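PDB 7B04: nitrite oxidoreductase subunit A from Kuenenia stuttgartiensis, which belongs to the molybdopterin oxidoreductase family and, as modelled, carries a molybdenum atom, two MD1 ligands and an iron/sulfur cluster. Local coordinates for residues D290-D295 / S713-Q718; P645-W650 / N671-Q676. One frame throughout, in Å; residues are numbered along the deposited sequence.

Contact 1 (D290-D295 / S713-Q718); sequences DVDMND and SNPFIQ
The backbone N-H of M293 donates to the carbonyl oxygen of S713, with M293 N 3.2 Å from S713 O. The N-H runs nearly straight at its acceptor (167°), while the donor is tilted 34° from the carbonyl plane. This is the one hydrogen bond between 290-295 and 713-718; everything else they share is packing around it. M293 is the second residue of a type I beta turn from D292 to D295, closed by D295 N donating to D292 O.

Beside the bond, the side chain of M293 covers S713. M293 CG is anti to the carbonyl carbon (chi1 -44°), which sets it 3.8 Å from S713 CB. The thioether packs on the same methylene, with M293 SD 3.7 Å from S713 CB. The serine hydroxyl makes its hydrogen bond just outside 713-718, and S713 N donates to S711 OG.

D292 makes the second area of contact. The D292 side chain crosses that of P715 obliquely, with D292 OD1 3.4 Å from N714 C, close to the peptide link into the proline. The other oxygen, D292 OD2, lies 3.8 Å from P715 CB, yet D292 OD2 accepts a hydrogen bond from the backbone N of R808. The carboxylate therefore packs on the proline while its hydrogen bond is made elsewhere.

S713 and N714 have side chains about 8 Å from a bound MD1 and the iron/sulfur cluster respectively, so the joint is near the cofactors without touching them. E316 of helix 314-321 packs against both M293 and N714. Beyond P715 the chain enters strand 716-720, the middle strand of a three-stranded antiparallel sheet between 707-709 and 798-800, while 290-295 belongs to the loop leading toward strand 301-304.

Contact 2 (P645-W650 / N671-Q676); sequences PTKVLW and NPNIEQ
Q676 slots between K647 and L649 with both ends of its backbone engaged, and this is the close-fitted half of the contact. Q676 N donates to K647 O at 3.0 Å, and Q676 O accepts from L649 N at 2.8 Å. Together the two bonds make a parallel beta bridge pairing V648 with Q676. The L649 bond lies nearly along the C=O axis, with a C=O...donor angle of 168°. Between these bonds V648 CA adds a CA-H...O contact to the same Q676 oxygen.

V648 and Q676 point the same way and lie side by side on one face of the sheet. V648 CG1 and Q676 CG are each anti to their backbone N. V648 CG1 lies 3.6 Å from Q676 CB, and the extended glutamine runs on past it through CG and CD, so a branched methyl backs the glutamine's aliphatic stem. I188 of helix 174-191 covers this pair. Away from that face, T646 CG2 meets I674 CG2 at 3.9 Å, and the same I674 methyl sits against the K647 carbonyl.

The looser side is that of K647, E675 and the partly exposed N673. K647 bends at chi2 (-66°), which brings CD to 3.6 Å from N673 O, and the amine beyond makes only a weak hydrogen bond to that oxygen. Its pairing with E675 is long and rests on a carboxylate oxygen whose position is doubtful; the lysine's stronger partner is Q204, outside the segments.

Strand 648-652 is followed by helix 663-670, then a short 3-10 segment at 671-673, and the chain returns as parallel strand 676-681 beside the first. This is a beta-alpha-beta crossover, and the contact is the opening bridge between its two neighbouring strands.

Both contacts are buried and belong to the molybdopterin oxidoreductase part of the chain, but they lie across the chain's centre from each other, their nearest atoms about 22 Å apart. Contact 2 is local, linking pieces 21 residues apart inside one sheet; contact 1 joins pieces 418 residues apart and encloses contact 2 along the sequence. They share no strand or helix. Their chemistry differs: two strand bonds with V648 and Q676 side by side in 645-650/671-676, against a single backbone bond with sulfur and proline packing where two loops meet in 290-295/713-718. Contact 1 lies nearer the cofactors, and contact 2 alone has a partly exposed residue, at its lysine side.

Contact 1 (D290-D295 / S713-Q718)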
ATOM      1  N   ASP B 290     -16.711  10.374  13.519  1.00 45.84           N
ATOM      2  CA  ASP B 290     -15.993  10.410  12.251  1.00 41.14           C
ATOM      3  C   ASP B 290     -16.865  11.122  11.222  1.00 48.24           C
ATOM      4  O   ASP B 290     -18.012  11.482  11.500  1.00 50.73           O
ATOM      5  CB  ASP B 290     -15.598   9.000  11.795  1.00 37.27           C
ATOM      6  CG  ASP B 290     -16.779   8.055  11.734  1.00 45.74           C
ATOM      7  OD1 ASP B 290     -17.906   8.470  12.081  1.00 42.74           O
ATOM      8  OD2 ASP B 290     -16.575   6.888  11.342  1.00 54.59           O
ATOM      9  N   VAL B 291     -16.329  11.313  10.015  1.00 49.96           N
ATOM     10  CA  VAL B 291     -16.984  12.125   8.995  1.00 45.40           C
ATOM     11  C   VAL B 291     -16.878  11.458   7.631  1.00 45.07           C
ATOM     12  O   VAL B 291     -15.990  10.636   7.384  1.00 43.89           O
ATOM     13  CB  VAL B 291     -16.386  13.549   8.909  1.00 37.13           C
ATOM     14  CG1 VAL B 291     -16.601  14.307  10.203  1.00 39.72           C
ATOM     15  CG2 VAL B 291     -14.904  13.488   8.561  1.00 25.29           C
ATOM     16  N   ASP B 292     -17.814  11.804   6.745  1.00 38.73           N
ATOM     17  CA  ASP B 292     -17.595  11.566   5.324  1.00 36.91           C
ATOM     18  C   ASP B 292     -16.449  12.469   4.890  1.00 44.75           C
ATOM     19  O   ASP B 292     -16.568  13.697   4.948  1.00 42.29           O
ATOM     20  CB  ASP B 292     -18.853  11.859   4.504  1.00 38.27           C
ATOM     21  CG  ASP B 292     -19.978  10.893   4.794  1.00 47.50           C
ATOM     22  OD1 ASP B 292     -19.693   9.733   5.159  1.00 47.48           O
ATOM     23  OD2 ASP B 292     -21.152  11.293   4.653  1.00 50.77           O
ATOM     24  N   MET B 293     -15.346  11.871   4.441  1.00 38.35           N
ATOM     25  CA  MET B 293     -14.099  12.611   4.289  1.00 38.87           C
ATOM     26  C   MET B 293     -14.133  13.686   3.208  1.00 37.38           C
ATOM     27  O   MET B 293     -13.161  14.424   3.081  1.00 39.55           O
ATOM     28  CB  MET B 293     -12.931  11.650   4.066  1.00 39.37           C
ATOM     29  CG  MET B 293     -12.982  10.457   5.003  1.00 47.74           C
ATOM     30  SD  MET B 293     -11.541   9.383   4.912  1.00 67.31           S
ATOM     31  CE  MET B 293     -10.226  10.552   5.249  1.00 35.76           C
ATOM     32  N   ASN B 294     -15.168  13.778   2.378  1.00 31.68           N
ATOM     33  CA  ASN B 294     -15.247  14.986   1.561  1.00 35.76           C
ATOM     34  C   ASN B 294     -15.407  16.224   2.446  1.00 38.20           C
ATOM     35  O   ASN B 294     -15.034  17.333   2.044  1.00 34.65           O
ATOM     36  CB  ASN B 294     -16.356  14.884   0.514  1.00 35.85           C
ATOM     37  CG  ASN B 294     -17.717  14.646   1.113  1.00 41.58           C
ATOM     38  OD1 ASN B 294     -17.865  14.488   2.325  1.00 49.52           O
ATOM     39  ND2 ASN B 294     -18.732  14.619   0.259  1.00 36.14           N
ATOM     40  N   ASP B 295     -15.953  16.046   3.657  1.00 35.42           N
ATOM     41  CA  ASP B 295     -16.148  17.161   4.581  1.00 42.73           C
ATOM     42  C   ASP B 295     -14.823  17.732   5.079  1.00 35.37           C
ATOM     43  O   ASP B 295     -14.728  18.941   5.314  1.00 36.56           O
ATOM     44  CB  ASP B 295     -17.003  16.673   5.762  1.00 46.81           C
ATOM     45  CG  ASP B 295     -17.450  17.789   6.710  1.00 50.96           C
ATOM     46  OD1 ASP B 295     -16.818  18.859   6.784  1.00 50.94           O
ATOM     47  OD2 ASP B 295     -18.459  17.575   7.414  1.00 56.10           O
ATOM     48  N   SER B 713     -16.412   6.135   6.245  1.00 37.19           N
ATOM     49  CA  SER B 713     -15.655   7.256   5.648  1.00 41.39           C
ATOM     50  C   SER B 713     -16.344   7.756   4.383  1.00 44.11           C
ATOM     51  O   SER B 713     -15.906   8.752   3.833  1.00 42.72           O
ATOM     52  CB  SER B 713     -14.256   6.862   5.376  1.00 40.03           C
ATOM     53  OG  SER B 713     -14.229   5.687   4.614  1.00 50.70           O
ATOM     54  N   ASN B 714     -17.389   7.069   3.947  1.00 44.14           N
ATOM     55  CA  ASN B 714     -18.113   7.478   2.720  1.00 48.94           C
ATOM     56  C   ASN B 714     -19.596   7.152   2.883  1.00 49.41           C
ATOM     57  O   ASN B 714     -19.925   6.190   3.556  1.00 50.66           O
ATOM     58  CB  ASN B 714     -17.483   6.892   1.462  1.00 42.49           C
ATOM     59  CG  ASN B 714     -17.620   5.398   1.411  1.00 39.76           C
ATOM     60  OD1 ASN B 714     -18.629   4.876   1.808  1.00 45.54           O
ATOM     61  ND2 ASN B 714     -16.619   4.702   0.934  1.00 43.78           N
ATOM     62  N   PRO B 715     -20.503   7.903   2.249  1.00 42.83           N
ATOM     63  CA  PRO B 715     -21.919   7.671   2.409  1.00 41.51           C
ATOM     64  C   PRO B 715     -22.497   6.599   1.493  1.00 41.87           C
ATOM     65  O   PRO B 715     -23.642   6.405   1.522  1.00 45.47           O
ATOM     66  CB  PRO B 715     -22.481   9.015   1.964  1.00 48.56           C
ATOM     67  CG  PRO B 715     -21.526   9.480   0.920  1.00 47.87           C
ATOM     68  CD  PRO B 715     -20.179   9.057   1.438  1.00 41.52           C
ATOM     69  N   PHE B 716     -21.662   5.980   0.679  1.00 40.85           N
ATOM     70  CA  PHE B 716     -22.112   5.000  -0.332  1.00 35.09           C
ATOM     71  C   PHE B 716     -22.421   3.622   0.208  1.00 33.73           C
ATOM     72  O   PHE B 716     -21.821   3.151   1.140  1.00 39.78           O
ATOM     73  CB  PHE B 716     -21.031   4.795  -1.380  1.00 37.09           C
ATOM     74  CG  PHE B 716     -20.358   6.072  -1.766  1.00 36.18           C
ATOM     75  CD1 PHE B 716     -21.072   7.240  -1.804  1.00 30.73           C
ATOM     76  CD2 PHE B 716     -19.015   6.099  -2.055  1.00 34.58           C
ATOM     77  CE1 PHE B 716     -20.456   8.423  -2.145  1.00 38.53           C
ATOM     78  CE2 PHE B 716     -18.396   7.280  -2.395  1.00 38.82           C
ATOM     79  CZ  PHE B 716     -19.125   8.433  -2.448  1.00 44.42           C
ATOM     80  N   ILE B 717     -23.325   2.996  -0.520  1.00 36.03           N
ATOM     81  CA  ILE B 717     -23.778   1.620  -0.366  1.00 30.32           C
ATOM     82  C   ILE B 717     -23.340   0.853  -1.605  1.00 29.92           C
ATOM     83  O   ILE B 717     -23.540   1.320  -2.731  1.00 32.35           O
ATOM     84  CB  ILE B 717     -25.303   1.536  -0.192  1.00 32.13           C
ATOM     85  CG1 ILE B 717     -25.742   2.233   1.094  1.00 33.62           C
ATOM     86  CG2 ILE B 717     -25.762   0.087  -0.202  1.00 31.16           C
ATOM     87  CD1 ILE B 717     -27.239   2.401   1.183  1.00 38.10           C
ATOM     88  N   GLN B 718     -22.739  -0.317  -1.404  1.00 30.31           N
ATOM     89  CA  GLN B 718     -22.310  -1.174  -2.502  1.00 34.79           C
ATOM     90  C   GLN B 718     -22.890  -2.563  -2.276  1.00 27.70           C
ATOM     91  O   GLN B 718     -22.648  -3.174  -1.228  1.00 27.85           O
ATOM     92  CB  GLN B 718     -20.778  -1.227  -2.617  1.00 26.40           C
ATOM     93  CG  GLN B 718     -20.060   0.089  -2.310  1.00 30.07           C
ATOM     94  CD  GLN B 718     -19.649   0.869  -3.551  1.00 34.39           C
ATOM     95  OE1 GLN B 718     -19.942   0.473  -4.680  1.00 33.11           O
ATOM     96  NE2 GLN B 718     -18.950   1.980  -3.339  1.00 34.63           N
TER

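Contact 2 (P645-W650 / N671-Q676)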
ATOM      1  N   PRO B 645     -14.829 -18.838  29.370  1.00 39.99           N
ATOM      2  CA  PRO B 645     -13.749 -19.638  28.776  1.00 44.55           C
ATOM      3  C   PRO B 645     -13.997 -19.934  27.303  1.00 35.27           C
ATOM      4  O   PRO B 645     -15.131 -20.163  26.879  1.00 33.84           O
ATOM      5  CB  PRO B 645     -13.762 -20.924  29.614  1.00 38.83           C
ATOM      6  CG  PRO B 645     -14.361 -20.518  30.913  1.00 38.21           C
ATOM      7  CD  PRO B 645     -15.388 -19.478  30.574  1.00 34.28           C
ATOM      8  N   THR B 646     -12.919 -19.916  26.520  1.00 31.17           N
ATOM      9  CA  THR B 646     -12.978 -20.252  25.101  1.00 30.09           C
ATOM     10  C   THR B 646     -12.533 -21.696  24.927  1.00 30.10           C
ATOM     11  O   THR B 646     -11.399 -22.048  25.267  1.00 37.45           O
ATOM     12  CB  THR B 646     -12.098 -19.331  24.255  1.00 30.14           C
ATOM     13  OG1 THR B 646     -12.420 -17.962  24.529  1.00 38.85           O
ATOM     14  CG2 THR B 646     -12.291 -19.615  22.772  1.00 34.46           C
ATOM     15  N   LYS B 647     -13.429 -22.523  24.407  1.00 26.40           N
ATOM     16  CA  LYS B 647     -13.154 -23.923  24.127  1.00 31.32           C
ATOM     17  C   LYS B 647     -13.370 -24.281  22.669  1.00 32.53           C
ATOM     18  O   LYS B 647     -12.723 -25.204  22.168  1.00 31.90           O
ATOM     19  CB  LYS B 647     -14.025 -24.829  25.011  1.00 37.20           C
ATOM     20  CG  LYS B 647     -13.639 -24.774  26.479  1.00 34.78           C
ATOM     21  CD  LYS B 647     -12.251 -25.350  26.685  1.00 36.76           C
ATOM     22  CE  LYS B 647     -11.879 -25.393  28.152  1.00 44.30           C
ATOM     23  NZ  LYS B 647     -10.522 -25.972  28.356  1.00 49.04           N
ATOM     24  N   VAL B 648     -14.267 -23.581  21.979  1.00 36.72           N
ATOM     25  CA  VAL B 648     -14.450 -23.703  20.539  1.00 34.53           C
ATOM     26  C   VAL B 648     -14.420 -22.300  19.952  1.00 35.28           C
ATOM     27  O   VAL B 648     -14.913 -21.351  20.570  1.00 40.48           O
ATOM     28  CB  VAL B 648     -15.768 -24.418  20.173  1.00 26.32           C
ATOM     29  CG1 VAL B 648     -15.830 -24.682  18.677  1.00 32.13           C
ATOM     30  CG2 VAL B 648     -15.910 -25.713  20.941  1.00 33.84           C
ATOM     31  N   LEU B 649     -13.833 -22.168  18.764  1.00 38.96           N
ATOM     32  CA  LEU B 649     -13.625 -20.866  18.152  1.00 31.00           C
ATOM     33  C   LEU B 649     -13.750 -21.013  16.646  1.00 29.08           C
ATOM     34  O   LEU B 649     -13.206 -21.953  16.061  1.00 29.65           O
ATOM     35  CB  LEU B 649     -12.253 -20.295  18.521  1.00 24.89           C
ATOM     36  CG  LEU B 649     -11.825 -19.001  17.830  1.00 28.75           C
ATOM     37  CD1 LEU B 649     -12.839 -17.901  18.097  1.00 28.15           C
ATOM     38  CD2 LEU B 649     -10.438 -18.581  18.293  1.00 20.82           C
ATOM     39  N   TRP B 650     -14.477 -20.085  16.024  1.00 26.96           N
ATOM     40  CA  TRP B 650     -14.595 -20.069  14.572  1.00 28.47           C
ATOM     41  C   TRP B 650     -14.757 -18.634  14.090  1.00 32.85           C
ATOM     42  O   TRP B 650     -15.588 -17.893  14.627  1.00 28.50           O
ATOM     43  CB  TRP B 650     -15.781 -20.938  14.147  1.00 28.73           C
ATOM     44  CG  TRP B 650     -16.042 -21.011  12.687  1.00 30.65           C
ATOM     45  CD1 TRP B 650     -15.132 -20.916  11.677  1.00 33.11           C
ATOM     46  CD2 TRP B 650     -17.308 -21.244  12.068  1.00 32.90           C
ATOM     47  NE1 TRP B 650     -15.759 -21.058  10.464  1.00 34.64           N
ATOM     48  CE2 TRP B 650     -17.097 -21.259  10.678  1.00 31.29           C
ATOM     49  CE3 TRP B 650     -18.604 -21.429  12.556  1.00 36.96           C
ATOM     50  CZ2 TRP B 650     -18.132 -21.454   9.769  1.00 35.64           C
ATOM     51  CZ3 TRP B 650     -19.631 -21.621  11.654  1.00 35.17           C
ATOM     52  CH2 TRP B 650     -19.389 -21.634  10.275  1.00 33.92           C
ATOM     53  N   ASN B 671      -3.767 -21.303  23.311  1.00 31.00           N
ATOM     54  CA  ASN B 671      -4.546 -22.040  22.321  1.00 27.94           C
ATOM     55  C   ASN B 671      -4.531 -23.563  22.478  1.00 27.67           C
ATOM     56  O   ASN B 671      -5.505 -24.206  22.064  1.00 28.00           O
ATOM     57  CB  ASN B 671      -4.084 -21.669  20.909  1.00 28.03           C
ATOM     58  CG  ASN B 671      -4.490 -20.258  20.521  1.00 22.64           C
ATOM     59  OD1 ASN B 671      -5.415 -19.687  21.098  1.00 25.22           O
ATOM     60  ND2 ASN B 671      -3.806 -19.694  19.533  1.00 25.27           N
ATOM     61  N   PRO B 672      -3.477 -24.197  23.013  1.00 35.34           N
ATOM     62  CA  PRO B 672      -3.560 -25.653  23.232  1.00 34.70           C
ATOM     63  C   PRO B 672      -4.754 -26.083  24.069  1.00 40.43           C
ATOM     64  O   PRO B 672      -5.220 -27.219  23.913  1.00 32.31           O
ATOM     65  CB  PRO B 672      -2.239 -25.976  23.940  1.00 32.19           C
ATOM     66  CG  PRO B 672      -1.303 -24.964  23.424  1.00 32.63           C
ATOM     67  CD  PRO B 672      -2.108 -23.705  23.274  1.00 33.76           C
ATOM     68  N   ASN B 673      -5.274 -25.215  24.936  1.00 40.51           N
ATOM     69  CA  ASN B 673      -6.463 -25.532  25.711  1.00 41.58           C
ATOM     70  C   ASN B 673      -7.759 -25.168  24.997  1.00 39.56           C
ATOM     71  O   ASN B 673      -8.836 -25.544  25.475  1.00 45.92           O
ATOM     72  CB  ASN B 673      -6.405 -24.862  27.083  1.00 51.60           C
ATOM     73  CG  ASN B 673      -5.843 -25.786  28.147  0.65 57.09           C
ATOM     74  OD1 ASN B 673      -4.637 -25.805  28.396  1.00 59.35           O
ATOM     75  ND2 ASN B 673      -6.714 -26.576  28.766  1.00 57.31           N
ATOM     76  N   ILE B 674      -7.693 -24.438  23.887  1.00 38.27           N
ATOM     77  CA  ILE B 674      -8.874 -24.251  23.052  1.00 33.38           C
ATOM     78  C   ILE B 674      -9.014 -25.519  22.225  1.00 32.23           C
ATOM     79  O   ILE B 674      -8.122 -25.862  21.442  1.00 33.68           O
ATOM     80  CB  ILE B 674      -8.749 -23.012  22.157  1.00 24.97           C
ATOM     81  CG1 ILE B 674      -8.149 -21.845  22.940  1.00 29.10           C
ATOM     82  CG2 ILE B 674     -10.112 -22.638  21.569  1.00 27.27           C
ATOM     83  CD1 ILE B 674      -8.311 -20.504  22.258  1.00 21.91           C
ATOM     84  N   GLU B 675     -10.077 -26.268  22.480  1.00 30.12           N
ATOM     85  CA  GLU B 675     -10.367 -27.600  21.894  1.00 34.24           C
ATOM     86  C   GLU B 675     -10.748 -27.594  20.416  1.00 32.86           C
ATOM     87  O   GLU B 675     -10.680 -28.649  19.812  1.00 30.34           O
ATOM     88  CB  GLU B 675     -11.333 -28.340  22.799  1.00 34.18           C
ATOM     89  CG  GLU B 675     -10.948 -28.194  24.238  1.00 35.65           C
ATOM     90  CD  GLU B 675     -11.724 -29.118  25.128  1.00 49.01           C
ATOM     91  OE1 GLU B 675     -12.544 -29.822  24.607  1.00 45.10           O
ATOM     92  OE2 GLU B 675     -11.492 -29.115  26.334  1.00 56.45           O
ATOM     93  N   GLN B 676     -11.283 -26.500  19.899  1.00 33.12           N
ATOM     94  CA  GLN B 676     -11.582 -26.484  18.450  1.00 35.95           C
ATOM     95  C   GLN B 676     -11.355 -25.088  17.886  1.00 35.25           C
ATOM     96  O   GLN B 676     -12.047 -24.215  18.315  1.00 32.01           O
ATOM     97  CB  GLN B 676     -13.021 -26.923  18.276  1.00 28.14           C
ATOM     98  CG  GLN B 676     -13.508 -26.869  16.856  1.00 30.02           C
ATOM     99  CD  GLN B 676     -14.723 -27.736  16.748  1.00 34.91           C
ATOM    100  OE1 GLN B 676     -15.035 -28.496  17.636  1.00 42.63           O
ATOM    101  NE2 GLN B 676     -15.411 -27.629  15.642  1.00 34.63           N
TER